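Local atomic coordinates of branched-chain phosphotransacylase (Enterococcus faecalis, PDB entry 1YCO), a protein that probably transfers acyl groups, likely branched-chain ones, between coenzyme A and phosphate. Residues 127-130 / 131-135; 136-139 / 140-144; 167-170 / 171-174; 261-264 / 265-269. One frame throughout, in Å; residues are numbered along the deposited sequence.

How the contacts relate
All four contacts are local ones within single helices. Contacts 1 and 2 follow one another on helix 127-143, their centres about 14 Å apart. Contact 1 adjoins contact 3 on helix 165-177, where Leu-130 packs against Leu-169 and Val-173. Contact 2 meets contact 4 on helix 259-274 through Phe-268, which touches Val-140 and Leu-144. Contact 4 is the most buried; the other three are partly buried. Contact 3 lies farthest from the chain's centre, about 23 Å away. Contacts 1 and 3 pair aliphatic branches, contact 3 adding a threonine hydroxyl bond. Contact 2 sets a lysine chain against an amide, and contact 4 a guanidinium against a phenyl ring.

Contact 1 of 4, residues 127-130 / 131-135; sequences QATL and IEIVE
In Ile-131 and Ile-133 the first torsions, chi1 -75° and -70°, set CG1 beside the backbone N and turn it back along the helix. Each CG1 then comes close to the carbonyl oxygen four residues earlier. Ile-131 CG1 is 3.0 Å from Gln-127 O, and Ile-133 CG1 3.2 Å from Thr-129 O. The tips of the chains carry on to the side chains. Ile-131 CD1 lies 4.0 Å from Gln-127 CG, the two chains running side by side and pointing the same way. Ile-133 CD1 meets two methyls, Thr-129 CG2 at 4.0 Å and Leu-130 CD2 at the same distance. The other branch of Leu-130 serves the next residue: its CD1 is 3.8 Å from Val-134 CG2. Beneath these groups run regular alpha-helical bonds, among them Ile-133 N to Thr-129 O (2.8 Å) and Val-134 N to Leu-130 O (2.9 Å). The first turns of helix 127-143 have a buried side. There Leu-130 and Val-134 press on strand 150-154 through Leu-153 and Ile-151. Thr-129 OG1 turns to another partner, a hydrogen bond with Thr-126 OG1. The contact is therefore mixed in its chemistry: the backbone bonds fix the turn, while dispersion between methyl and methylene groups joins the side chains, and no charge takes part in that joining.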
loop_
_atom_site.group_PDB
_atom_site.type_symbol
_atom_site.label_atom_id
_atom_site.label_comp_id
_atom_site.label_asym_id
_atom_site.label_seq_id
_atom_site.Cartn_x
_atom_site.Cartn_y
_atom_site.Cartn_z
ATOM N N GLN A 127 -0.129 -3.157 20.422
ATOM C CA GLN A 127 1.204 -3.688 20.621
ATOM C C GLN A 127 1.193 -5.185 20.928
ATOM O O GLN A 127 2.044 -5.935 20.451
ATOM C CB GLN A 127 1.898 -2.936 21.746
ATOM C CG GLN A 127 3.236 -3.524 22.144
ATOM C CD GLN A 127 3.941 -2.677 23.175
ATOM O OE1 GLN A 127 3.358 -1.733 23.714
ATOM N NE2 GLN A 127 5.201 -3.007 23.464
ATOM N N ALA A 128 0.228 -5.620 21.729
ATOM C CA ALA A 128 0.143 -7.027 22.102
ATOM C C ALA A 128 -0.181 -7.881 20.875
ATOM O O ALA A 128 0.402 -8.944 20.664
ATOM C CB ALA A 128 -0.915 -7.217 23.182
ATOM N N THR A 129 -1.121 -7.393 20.077
ATOM C CA THR A 129 -1.537 -8.072 18.868
ATOM C C THR A 129 -0.424 -8.152 17.820
ATOM O O THR A 129 -0.195 -9.203 17.198
ATOM C CB THR A 129 -2.734 -7.369 18.253
ATOM O OG1 THR A 129 -3.777 -7.291 19.228
ATOM C CG2 THR A 129 -3.228 -8.128 17.024
ATOM N N LEU A 130 0.270 -7.038 17.634
ATOM C CA LEU A 130 1.346 -6.980 16.658
ATOM C C LEU A 130 2.408 -7.981 17.091
ATOM O O LEU A 130 2.954 -8.702 16.262
ATOM C CB LEU A 130 1.920 -5.555 16.584
ATOM C CG LEU A 130 2.497 -5.014 15.265
ATOM C CD1 LEU A 130 3.772 -5.728 14.934
ATOM C CD2 LEU A 130 1.482 -5.150 14.134
ATOM N N ILE A 131 2.672 -8.042 18.397
ATOM C CA ILE A 131 3.653 -8.982 18.936
ATOM C C ILE A 131 3.293 -10.420 18.535
ATOM O O ILE A 131 4.160 -11.179 18.108
ATOM C CB ILE A 131 3.749 -8.864 20.482
ATOM C CG1 ILE A 131 4.517 -7.588 20.845
ATOM C CG2 ILE A 131 4.432 -10.092 21.075
ATOM C CD1 ILE A 131 4.616 -7.314 22.333
ATOM N N GLU A 132 2.015 -10.775 18.651
ATOM C CA GLU A 132 1.563 -12.107 18.277
ATOM C C GLU A 132 1.600 -12.307 16.758
ATOM O O GLU A 132 1.833 -13.420 16.292
ATOM C CB GLU A 132 0.137 -12.366 18.791
ATOM C CG GLU A 132 0.019 -12.657 20.298
ATOM C CD GLU A 132 1.011 -13.712 20.776
ATOM O OE1 GLU A 132 1.136 -14.766 20.115
ATOM O OE2 GLU A 132 1.663 -13.484 21.817
ATOM N N ILE A 133 1.348 -11.239 15.994
ATOM C CA ILE A 133 1.385 -11.310 14.526
ATOM C C ILE A 133 2.800 -11.661 14.067
ATOM O O ILE A 133 2.981 -12.443 13.135
ATOM C CB ILE A 133 0.968 -9.969 13.875
ATOM C CG1 ILE A 133 -0.521 -9.732 14.101
ATOM C CG2 ILE A 133 1.260 -9.978 12.383
ATOM C CD1 ILE A 133 -0.965 -8.327 13.737
ATOM N N VAL A 134 3.786 -11.081 14.739
ATOM C CA VAL A 134 5.181 -11.333 14.432
ATOM C C VAL A 134 5.477 -12.803 14.748
ATOM O O VAL A 134 5.982 -13.536 13.902
ATOM C CB VAL A 134 6.105 -10.398 15.257
ATOM C CG1 VAL A 134 7.560 -10.767 15.053
ATOM C CG2 VAL A 134 5.874 -8.950 14.836
ATOM N N GLU A 135 5.124 -13.240 15.950
ATOM C CA GLU A 135 5.340 -14.621 16.346
ATOM C C GLU A 135 4.765 -15.604 15.319
ATOM O O GLU A 135 5.460 -16.520 14.882
ATOM C CB GLU A 135 4.715 -14.862 17.718
ATOM C CG GLU A 135 5.285 -13.966 18.793
ATOM C CD GLU A 135 6.732 -14.284 19.111
ATOM O OE1 GLU A 135 7.546 -14.400 18.168
ATOM O OE2 GLU A 135 7.058 -14.412 20.312
#

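Contact 2 of 4, residues 136-139 / 140-144; sequences NAKE and VAQKL
Lys-138 and Gln-142 lie one turn apart near the C-terminal end of helix 127-143. This helix leads from strand 113-117 to strand 150-154, both in the mixed sheet, as a beta-alpha-beta crossover. Gln-142 can be followed outward. Its CB sits 3.5 Å from Lys-138 O. Next, CG passes close to the same oxygen, at 3.1 Å, because chi1 of -69° turns it to the side of the backbone N. The amide carbon CD then comes 3.9 Å from Lys-138 CG. At the tip, Gln-142 OE1 is 3.4 Å from Lys-138 CE, so the amide oxygen rests against the lysine's methylene chain. Charge may polarise this pairing, since CE adjoins the ammonium group. The ammonium itself has other partners: Lys-138 NZ makes a salt bridge with Glu-182 and a long, weak ion pair with Glu-135, while neighbouring Glu-139 is held by a salt bridge to Lys-97. Toward the sheet, Ala-137 and Ala-141 rest on Ile-215, with Thr-117 and Leu-115 beside them, and Val-140 touches Val-244 and Phe-268. Asn-136 is polar but buried, and its ND2 is satisfied by Ser-101 OG and Ile-99 O. Main-chain bonds of the alpha type continue to Lys-143 N, which reaches Glu-139 O. The helix then ends: Leu-144 N is 2.9 Å from both Val-140 O and Ala-141 O, two weak bonds sharing one N-H.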
loop_
_atom_site.group_PDB
_atom_site.type_symbol
_atom_site.label_atom_id
_atom_site.label_comp_id
_atom_site.label_asym_id
_atom_site.label_seq_id
_atom_site.Cartn_x
_atom_site.Cartn_y
_atom_site.Cartn_z
ATOM N N ASN A 136 3.503 -15.413 14.934
ATOM C CA ASN A 136 2.853 -16.275 13.941
ATOM C C ASN A 136 3.663 -16.337 12.621
ATOM O O ASN A 136 3.939 -17.437 12.108
ATOM C CB ASN A 136 1.414 -15.787 13.656
ATOM C CG ASN A 136 0.384 -16.266 14.706
ATOM O OD1 ASN A 136 0.739 -16.686 15.815
ATOM N ND2 ASN A 136 -0.899 -16.183 14.352
ATOM N N ALA A 137 4.042 -15.169 12.086
ATOM C CA ALA A 137 4.822 -15.096 10.845
ATOM C C ALA A 137 6.234 -15.646 11.043
ATOM O O ALA A 137 6.799 -16.260 10.133
ATOM C CB ALA A 137 4.881 -13.661 10.324
ATOM N N LYS A 138 6.794 -15.442 12.231
ATOM C CA LYS A 138 8.126 -15.962 12.522
ATOM C C LYS A 138 8.087 -17.482 12.498
ATOM O O LYS A 138 9.028 -18.121 12.035
ATOM C CB LYS A 138 8.620 -15.520 13.902
ATOM C CG LYS A 138 9.983 -16.122 14.258
ATOM C CD LYS A 138 10.290 -16.110 15.765
ATOM C CE LYS A 138 9.411 -17.101 16.521
ATOM N NZ LYS A 138 9.596 -17.079 18.002
ATOM N N GLU A 139 7.003 -18.058 13.004
ATOM C CA GLU A 139 6.878 -19.510 13.038
ATOM C C GLU A 139 6.694 -20.092 11.643
ATOM O O GLU A 139 7.264 -21.137 11.322
ATOM C CB GLU A 139 5.717 -19.917 13.946
ATOM C CG GLU A 139 5.882 -19.397 15.368
ATOM C CD GLU A 139 4.755 -19.817 16.295
ATOM O OE1 GLU A 139 3.580 -19.823 15.856
ATOM O OE2 GLU A 139 5.046 -20.122 17.473
ATOM N N VAL A 140 5.906 -19.417 10.816
ATOM C CA VAL A 140 5.691 -19.880 9.453
ATOM C C VAL A 140 7.030 -19.941 8.713
ATOM O O VAL A 140 7.332 -20.931 8.056
ATOM C CB VAL A 140 4.735 -18.945 8.677
ATOM C CG1 VAL A 140 4.702 -19.338 7.199
ATOM C CG2 VAL A 140 3.340 -19.038 9.267
ATOM N N ALA A 141 7.828 -18.881 8.826
ATOM C CA ALA A 141 9.116 -18.848 8.159
ATOM C C ALA A 141 10.035 -19.957 8.686
ATOM O O ALA A 141 10.704 -20.635 7.910
ATOM C CB ALA A 141 9.777 -17.477 8.333
ATOM N N GLN A 142 10.073 -20.137 10.002
ATOM C CA GLN A 142 10.909 -21.175 10.595
ATOM C C GLN A 142 10.456 -22.540 10.072
ATOM O O GLN A 142 11.277 -23.378 9.710
ATOM C CB GLN A 142 10.826 -21.126 12.124
ATOM C CG GLN A 142 11.492 -19.878 12.714
ATOM C CD GLN A 142 11.392 -19.794 14.239
ATOM O OE1 GLN A 142 10.307 -19.919 14.814
ATOM N NE2 GLN A 142 12.525 -19.561 14.895
ATOM N N LYS A 143 9.146 -22.745 10.005
ATOM C CA LYS A 143 8.603 -23.995 9.511
ATOM C C LYS A 143 8.920 -24.157 8.025
ATOM O O LYS A 143 8.929 -25.269 7.482
ATOM C CB LYS A 143 7.092 -24.025 9.711
ATOM C CG LYS A 143 6.457 -25.331 9.305
ATOM C CD LYS A 143 4.956 -25.233 9.320
ATOM C CE LYS A 143 4.399 -25.050 10.719
ATOM N NZ LYS A 143 2.905 -25.098 10.660
ATOM N N LEU A 144 9.187 -23.038 7.370
ATOM C CA LEU A 144 9.482 -23.027 5.947
ATOM C C LEU A 144 10.969 -23.251 5.664
ATOM O O LEU A 144 11.386 -23.343 4.509
ATOM C CB LEU A 144 9.012 -21.699 5.345
ATOM C CG LEU A 144 7.997 -21.748 4.195
ATOM C CD1 LEU A 144 6.815 -22.652 4.537
ATOM C CD2 LEU A 144 7.520 -20.329 3.911
#

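Contact 3 of 4, residues 167-170 / 171-174; sequences SVLA and KEVT
Thr-174 and Ala-170 make the tight part of this contact, together with Leu-169 and Val-173. Thr-174 OG1 gives a hydrogen bond of 2.6 Å to Ala-170 O, helped by chi1 of -63°, which sets the hydroxyl beside the backbone N. Thr-174 N binds the same oxygen at 2.9 Å. The two donors reach it from opposite faces of the carbonyl plane, and OG1 stands 41° out of that plane. Leu-169 CD1 packs 3.5 Å from Val-173 CG2. Val-173 CG2 also lies 3.2 Å from Leu-169 O. The looser part is on the outer side. Glu-172 CG rests 3.2 Å from Val-168 O, but beyond it the side chains barely meet: Val-168 CG1 is 4.2 Å from Glu-172 CD. Lys-171 is exposed, and its side chain touches Phe-160. Helix 165-177 is the connection of a beta-alpha-beta unit between strands 150-154 and 184-189. Ala-170, Val-173 and Thr-174 all touch Leu-153, Ala-170 also meets Pro-188, and Leu-169 and Val-173 face helix 127-143. Thr-174 OG1 is also hydrogen-bonded with Gly-187 O on strand 184-189. One hydroxyl thus lies close to two carbonyl oxygens but has a single proton, so it can probably serve only one of them fully at a time, within its own turn or toward strand 184-189.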
loop_
_atom_site.group_PDB
_atom_site.type_symbol
_atom_site.label_atom_id
_atom_site.label_comp_id
_atom_site.label_asym_id
_atom_site.label_seq_id
_atom_site.Cartn_x
_atom_site.Cartn_y
_atom_site.Cartn_z
ATOM N N SER A 167 4.820 4.535 13.689
ATOM C CA SER A 167 6.219 4.722 14.021
ATOM C C SER A 167 6.445 4.281 15.469
ATOM O O SER A 167 7.355 3.498 15.762
ATOM C CB SER A 167 6.600 6.194 13.840
ATOM O OG SER A 167 7.985 6.387 14.003
ATOM N N VAL A 168 5.595 4.780 16.362
ATOM C CA VAL A 168 5.661 4.478 17.795
ATOM C C VAL A 168 5.426 2.996 18.071
ATOM O O VAL A 168 6.092 2.393 18.917
ATOM C CB VAL A 168 4.602 5.309 18.576
ATOM C CG1 VAL A 168 4.661 4.987 20.067
ATOM C CG2 VAL A 168 4.852 6.790 18.347
ATOM N N LEU A 169 4.468 2.414 17.366
ATOM C CA LEU A 169 4.186 1.007 17.551
ATOM C C LEU A 169 5.429 0.182 17.168
ATOM O O LEU A 169 5.823 -0.725 17.896
ATOM C CB LEU A 169 2.973 0.606 16.706
ATOM C CG LEU A 169 2.601 -0.889 16.655
ATOM C CD1 LEU A 169 2.569 -1.488 18.052
ATOM C CD2 LEU A 169 1.254 -1.036 15.965
ATOM N N ALA A 170 6.050 0.517 16.039
ATOM C CA ALA A 170 7.245 -0.187 15.584
ATOM C C ALA A 170 8.335 -0.169 16.647
ATOM O O ALA A 170 8.941 -1.196 16.956
ATOM C CB ALA A 170 7.777 0.439 14.295
ATOM N N LYS A 171 8.595 1.010 17.194
ATOM C CA LYS A 171 9.619 1.155 18.217
ATOM C C LYS A 171 9.327 0.315 19.467
ATOM O O LYS A 171 10.245 -0.252 20.050
ATOM C CB LYS A 171 9.776 2.629 18.610
ATOM C CG LYS A 171 10.802 2.855 19.716
ATOM C CD LYS A 171 10.881 4.319 20.144
ATOM C CE LYS A 171 9.553 4.822 20.717
ATOM N NZ LYS A 171 9.082 3.995 21.872
ATOM N N GLU A 172 8.064 0.227 19.879
ATOM C CA GLU A 172 7.741 -0.554 21.070
ATOM C C GLU A 172 7.893 -2.053 20.860
ATOM O O GLU A 172 8.452 -2.751 21.704
ATOM C CB GLU A 172 6.323 -0.276 21.538
ATOM C CG GLU A 172 6.055 1.154 21.906
ATOM C CD GLU A 172 4.584 1.372 22.161
ATOM O OE1 GLU A 172 3.776 0.809 21.390
ATOM O OE2 GLU A 172 4.230 2.098 23.120
ATOM N N VAL A 173 7.394 -2.544 19.733
ATOM C CA VAL A 173 7.467 -3.963 19.404
ATOM C C VAL A 173 8.931 -4.354 19.218
ATOM O O VAL A 173 9.338 -5.474 19.529
ATOM C CB VAL A 173 6.662 -4.252 18.110
ATOM C CG1 VAL A 173 6.729 -5.734 17.749
ATOM C CG2 VAL A 173 5.209 -3.825 18.308
ATOM N N THR A 174 9.724 -3.424 18.702
ATOM C CA THR A 174 11.147 -3.670 18.506
ATOM C C THR A 174 11.785 -3.885 19.882
ATOM O O THR A 174 12.488 -4.871 20.108
ATOM C CB THR A 174 11.830 -2.469 17.803
ATOM O OG1 THR A 174 11.278 -2.305 16.492
ATOM C CG2 THR A 174 13.334 -2.695 17.691
#

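Contact 4 of 4, residues 261-264 / 265-269; sequences SKFH and SLRFA
Phe-263 O accepts a hydrogen bond from Arg-267 N at 2.7 Å in a regular alpha-helical turn, flanked by Leu-266 N to Lys-262 O (2.9 Å), while the bond from Ser-265 N to Ser-261 O is weak. Above this turn the side chains of Phe-263 and Arg-267 come together. Arg-267 NH1 lies close to the phenyl ring, 3.0 Å from Phe-263 CE2 and 3.8 Å from CZ. The shorter distance is tight for a nitrogen against a ring carbon and may be doubtful in detail. The approach is oblique, with ring and guanidinium planes 46° apart. A bend at chi2 of Arg-267, 77°, folds its chain so that the guanidinium comes back beside the ring. Nearer the backbone, Arg-267 CB is 3.2 Å from Phe-263 O. The buried side of helix 259-274 is set on strands: Ser-265 and Ala-269 touch Val-251, and Phe-268 lies on Thr-242 and on Leu-144. The buried hydroxyl of Ser-265 is satisfied by a hydrogen bond between OG and Gly-241 N. Phe-263 packs on Leu-17 of helix 12-24 and makes a cation-pi interaction with Lys-20. The phenyl ring therefore has two cationic side chains for neighbours. Its electron cloud probably eases the charge of the lysine, whereas the guanidinium of Arg-267 simply lies beside the ring at a slant.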
loop_
_atom_site.group_PDB
_atom_site.type_symbol
_atom_site.label_atom_id
_atom_site.label_comp_id
_atom_site.label_asym_id
_atom_site.label_seq_id
_atom_site.Cartn_x
_atom_site.Cartn_y
_atom_site.Cartn_z
ATOM N N SER A 261 -4.256 -17.860 -8.833
ATOM C CA SER A 261 -4.280 -17.190 -7.546
ATOM C C SER A 261 -4.609 -18.193 -6.441
ATOM O O SER A 261 -3.916 -18.258 -5.424
ATOM C CB SER A 261 -5.307 -16.055 -7.569
ATOM O OG SER A 261 -5.442 -15.462 -6.294
ATOM N N LYS A 262 -5.662 -18.979 -6.633
ATOM C CA LYS A 262 -6.030 -19.969 -5.625
ATOM C C LYS A 262 -4.899 -20.979 -5.479
ATOM O O LYS A 262 -4.552 -21.380 -4.368
ATOM C CB LYS A 262 -7.319 -20.691 -6.025
ATOM C CG LYS A 262 -8.536 -19.795 -6.068
ATOM C CD LYS A 262 -9.694 -20.441 -6.823
ATOM C CE LYS A 262 -10.884 -19.485 -6.894
ATOM N NZ LYS A 262 -11.862 -19.839 -7.960
ATOM N N PHE A 263 -4.312 -21.364 -6.608
ATOM C CA PHE A 263 -3.230 -22.338 -6.618
ATOM C C PHE A 263 -2.024 -21.890 -5.776
ATOM O O PHE A 263 -1.426 -22.695 -5.053
ATOM C CB PHE A 263 -2.788 -22.625 -8.060
ATOM C CG PHE A 263 -1.846 -23.785 -8.182
ATOM C CD1 PHE A 263 -2.260 -25.071 -7.850
ATOM C CD2 PHE A 263 -0.531 -23.588 -8.602
ATOM C CE1 PHE A 263 -1.375 -26.151 -7.925
ATOM C CE2 PHE A 263 0.364 -24.658 -8.683
ATOM C CZ PHE A 263 -0.057 -25.941 -8.343
ATOM N N HIS A 264 -1.683 -20.608 -5.860
ATOM C CA HIS A 264 -0.559 -20.082 -5.103
ATOM C C HIS A 264 -0.784 -20.200 -3.593
ATOM O O HIS A 264 0.133 -20.556 -2.855
ATOM C CB HIS A 264 -0.283 -18.616 -5.473
ATOM C CG HIS A 264 0.183 -18.420 -6.884
ATOM N ND1 HIS A 264 0.977 -19.336 -7.540
ATOM C CD2 HIS A 264 0.012 -17.386 -7.743
ATOM C CE1 HIS A 264 1.277 -18.875 -8.742
ATOM N NE2 HIS A 264 0.706 -17.695 -8.889
ATOM N N SER A 265 -2.003 -19.896 -3.144
ATOM C CA SER A 265 -2.335 -19.989 -1.726
ATOM C C SER A 265 -2.315 -21.454 -1.306
ATOM O O SER A 265 -1.762 -21.821 -0.259
ATOM C CB SER A 265 -3.711 -19.383 -1.442
ATOM O OG SER A 265 -3.682 -17.974 -1.642
ATOM N N LEU A 266 -2.913 -22.297 -2.139
ATOM C CA LEU A 266 -2.934 -23.725 -1.862
ATOM C C LEU A 266 -1.496 -24.245 -1.777
ATOM O O LEU A 266 -1.160 -25.066 -0.916
ATOM C CB LEU A 266 -3.706 -24.460 -2.959
ATOM C CG LEU A 266 -3.643 -25.985 -2.925
ATOM C CD1 LEU A 266 -3.920 -26.511 -1.523
ATOM C CD2 LEU A 266 -4.657 -26.525 -3.924
ATOM N N ARG A 267 -0.646 -23.732 -2.662
ATOM C CA ARG A 267 0.761 -24.126 -2.716
ATOM C C ARG A 267 1.469 -23.682 -1.435
ATOM O O ARG A 267 2.348 -24.368 -0.911
ATOM C CB ARG A 267 1.435 -23.468 -3.930
ATOM C CG ARG A 267 2.803 -24.025 -4.313
ATOM C CD ARG A 267 2.671 -25.351 -5.045
ATOM N NE ARG A 267 3.802 -25.610 -5.935
ATOM C CZ ARG A 267 3.999 -25.007 -7.106
ATOM N NH1 ARG A 267 3.135 -24.100 -7.544
ATOM N NH2 ARG A 267 5.060 -25.318 -7.851
ATOM N N PHE A 268 1.078 -22.512 -0.950
ATOM C CA PHE A 268 1.663 -21.959 0.252
ATOM C C PHE A 268 1.256 -22.814 1.454
ATOM O O PHE A 268 2.085 -23.116 2.312
ATOM C CB PHE A 268 1.205 -20.510 0.393
ATOM C CG PHE A 268 1.813 -19.782 1.548
ATOM C CD1 PHE A 268 3.117 -20.035 1.951
ATOM C CD2 PHE A 268 1.081 -18.815 2.224
ATOM C CE1 PHE A 268 3.683 -19.338 3.017
ATOM C CE2 PHE A 268 1.641 -18.112 3.293
ATOM C CZ PHE A 268 2.942 -18.374 3.691
ATOM N N ALA A 269 -0.008 -23.234 1.483
ATOM C CA ALA A 269 -0.540 -24.061 2.568
ATOM C C ALA A 269 0.107 -25.446 2.605
ATOM O O ALA A 269 0.482 -25.942 3.675
ATOM C CB ALA A 269 -2.063 -24.204 2.425
#